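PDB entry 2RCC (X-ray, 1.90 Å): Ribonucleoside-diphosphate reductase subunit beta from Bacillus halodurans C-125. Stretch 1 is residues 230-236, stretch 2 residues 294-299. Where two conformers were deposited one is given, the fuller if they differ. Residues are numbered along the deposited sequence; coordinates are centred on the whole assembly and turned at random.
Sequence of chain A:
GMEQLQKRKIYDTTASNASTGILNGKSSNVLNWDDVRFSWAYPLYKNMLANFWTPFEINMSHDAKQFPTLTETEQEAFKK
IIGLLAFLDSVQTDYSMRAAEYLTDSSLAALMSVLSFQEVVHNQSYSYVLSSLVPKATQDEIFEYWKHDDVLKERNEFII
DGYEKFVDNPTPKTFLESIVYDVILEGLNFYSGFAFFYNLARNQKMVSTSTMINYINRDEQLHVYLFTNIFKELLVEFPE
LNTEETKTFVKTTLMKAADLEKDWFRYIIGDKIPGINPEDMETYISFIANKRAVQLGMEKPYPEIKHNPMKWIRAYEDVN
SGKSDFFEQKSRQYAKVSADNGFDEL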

# COMPACT_ATOMS: atom_id res chain seq x y z
N ILE A 230 -14.77 10.39 -0.63
CA ILE A 230 -14.02 11.36 0.21
C ILE A 230 -14.47 12.77 -0.10
O ILE A 230 -14.66 13.58 0.83
CB ILE A 230 -12.46 11.24 0.02
CG1 ILE A 230 -11.98 9.93 0.60
CG2 ILE A 230 -11.73 12.42 0.71
CD1 ILE A 230 -10.58 9.55 0.11
N PHE A 231 -14.68 13.07 -1.40
CA PHE A 231 -15.16 14.38 -1.81
C PHE A 231 -16.49 14.72 -1.14
O PHE A 231 -16.64 15.81 -0.54
CB PHE A 231 -15.30 14.44 -3.35
CG PHE A 231 -15.76 15.78 -3.87
CD1 PHE A 231 -17.13 16.07 -4.01
CD2 PHE A 231 -14.83 16.74 -4.24
CE1 PHE A 231 -17.56 17.31 -4.47
CE2 PHE A 231 -15.27 17.99 -4.72
CZ PHE A 231 -16.62 18.27 -4.84
N LYS A 232 -17.45 13.80 -1.23
CA LYS A 232 -18.77 14.03 -0.63
C LYS A 232 -18.73 14.16 0.89
O LYS A 232 -19.44 14.96 1.46
CB LYS A 232 -19.72 12.91 -0.99
CG LYS A 232 -20.16 12.91 -2.43
CD LYS A 232 -20.76 11.55 -2.75
CE LYS A 232 -21.23 11.48 -4.13
NZ LYS A 232 -21.06 10.06 -4.62
N GLU A 233 -17.90 13.38 1.55
CA GLU A 233 -17.77 13.43 3.00
C GLU A 233 -17.08 14.72 3.41
O GLU A 233 -17.38 15.25 4.47
CB GLU A 233 -16.99 12.22 3.52
CG GLU A 233 -17.62 10.83 3.26
CD GLU A 233 -18.90 10.52 4.04
OE1 GLU A 233 -19.34 11.33 4.92
OE2 GLU A 233 -19.43 9.40 3.76
N LEU A 234 -16.13 15.21 2.61
CA LEU A 234 -15.48 16.48 2.91
C LEU A 234 -16.47 17.65 2.89
O LEU A 234 -16.32 18.58 3.68
CB LEU A 234 -14.27 16.76 2.00
CG LEU A 234 -12.99 15.99 2.29
CD1 LEU A 234 -11.98 16.29 1.20
CD2 LEU A 234 -12.46 16.30 3.71
N LEU A 235 -17.45 17.62 1.98
CA LEU A 235 -18.51 18.63 1.95
C LEU A 235 -19.41 18.54 3.19
O LEU A 235 -19.88 19.55 3.64
CB LEU A 235 -19.31 18.61 0.62
CG LEU A 235 -18.72 19.45 -0.53
CD1 LEU A 235 -17.29 19.20 -0.82
CD2 LEU A 235 -19.56 19.32 -1.83
N VAL A 236 -19.63 17.34 3.74
CA VAL A 236 -20.40 17.18 4.99
C VAL A 236 -19.59 17.68 6.21
O VAL A 236 -20.13 18.36 7.08
CB VAL A 236 -20.76 15.68 5.25
CG1 VAL A 236 -21.35 15.45 6.64
CG2 VAL A 236 -21.69 15.18 4.17
N VAL A 294 -21.38 13.69 -11.99
CA VAL A 294 -22.50 13.05 -11.30
C VAL A 294 -22.02 12.28 -10.08
O VAL A 294 -22.62 12.41 -9.01
CB VAL A 294 -23.31 12.14 -12.23
CG1 VAL A 294 -24.39 11.38 -11.46
CG2 VAL A 294 -23.97 12.98 -13.33
N GLN A 295 -20.95 11.51 -10.23
CA GLN A 295 -20.34 10.76 -9.10
C GLN A 295 -19.87 11.66 -7.97
O GLN A 295 -19.84 11.23 -6.82
CB GLN A 295 -19.20 9.87 -9.58
CG GLN A 295 -19.70 8.68 -10.39
CD GLN A 295 -18.58 7.93 -11.09
OE1 GLN A 295 -17.46 8.46 -11.28
NE2 GLN A 295 -18.87 6.70 -11.51
N LEU A 296 -19.47 12.89 -8.29
CA LEU A 296 -19.12 13.90 -7.28
C LEU A 296 -20.34 14.67 -6.68
O LEU A 296 -20.16 15.53 -5.81
CB LEU A 296 -18.12 14.89 -7.90
CG LEU A 296 -16.73 14.35 -8.23
CD1 LEU A 296 -15.95 15.24 -9.23
CD2 LEU A 296 -15.95 14.19 -6.98
N GLY A 297 -21.55 14.36 -7.15
CA GLY A 297 -22.76 15.04 -6.73
C GLY A 297 -22.86 16.42 -7.34
O GLY A 297 -23.62 17.25 -6.84
N MSE A 298 -22.16 16.63 -8.47
CA MSE A 298 -22.10 17.91 -9.19
C MSE A 298 -22.92 17.91 -10.45
O MSE A 298 -23.37 16.86 -10.89
CB MSE A 298 -20.63 18.23 -9.54
CG MSE A 298 -19.82 18.52 -8.31
SE MSE A 298 -20.58 20.15 -7.70
CE MSE A 298 -19.95 20.16 -5.86
N GLU A 299 -23.13 19.08 -11.04
CA GLU A 299 -23.92 19.21 -12.28
C GLU A 299 -23.04 18.85 -13.50
O GLU A 299 -21.84 19.14 -13.51
CB GLU A 299 -24.54 20.62 -12.44

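This is a small helix-to-helix-end contact, in which one side of a continuous helix packs an aromatic and aliphatic patch against the closing turn of another helix and ties it down with a single lysine hydrogen bond. The two stretches bury 266 Å² between them, and their backbones come nearest at Lys232 and Leu296, whose CA atoms lie 6.7 Å apart.

Stretch 1 is helical throughout, with backbone bonds such as Leu234 N to Ile230 O at 2.8 Å. In stretch 2 the helix gives out after Gln295. Gly297 then adopts phi/psi of 74/23, a positive phi that favours glycine, and closes the end as a Schellman motif; within the stretch, its N bonds to Val294 O at 2.9 Å.

That termination leaves carbonyl groups without the amide partners a further helical turn would supply, and Lys232 uses one of them. The CA-to-CB bond of Lys232 points sideways, yet the extended chain (chi2 and chi3 both t) carries Lys232 NZ to within 2.8 Å of Gln295 O, a hydrogen bond donated by the ammonium group. On the way, Lys232 CE passes 4.2 Å from Gly297 N.

The CA-to-CB bond of Phe231, by contrast, points toward stretch 2, and its ring supplies the apolar centre. Leu296 CD2 sits over one face of its ring, 3.9 Å from the centroid and 27° off the normal, a CH-pi arrangement; the same methyl is 3.5 Å from Phe231 CG. Phe231 CE1 also approaches Leu296 O at 3.4 Å.

The selenomethionine Met298 meets the ring at its edge, with CE 4.0 Å from Phe231 CZ. Met298 CE also lies 4.1 Å from Leu235 CD2, so Met298 touches two residues one helical turn apart. These are van der Waals contacts between nonpolar groups, complementing the polar tie made by Lys232.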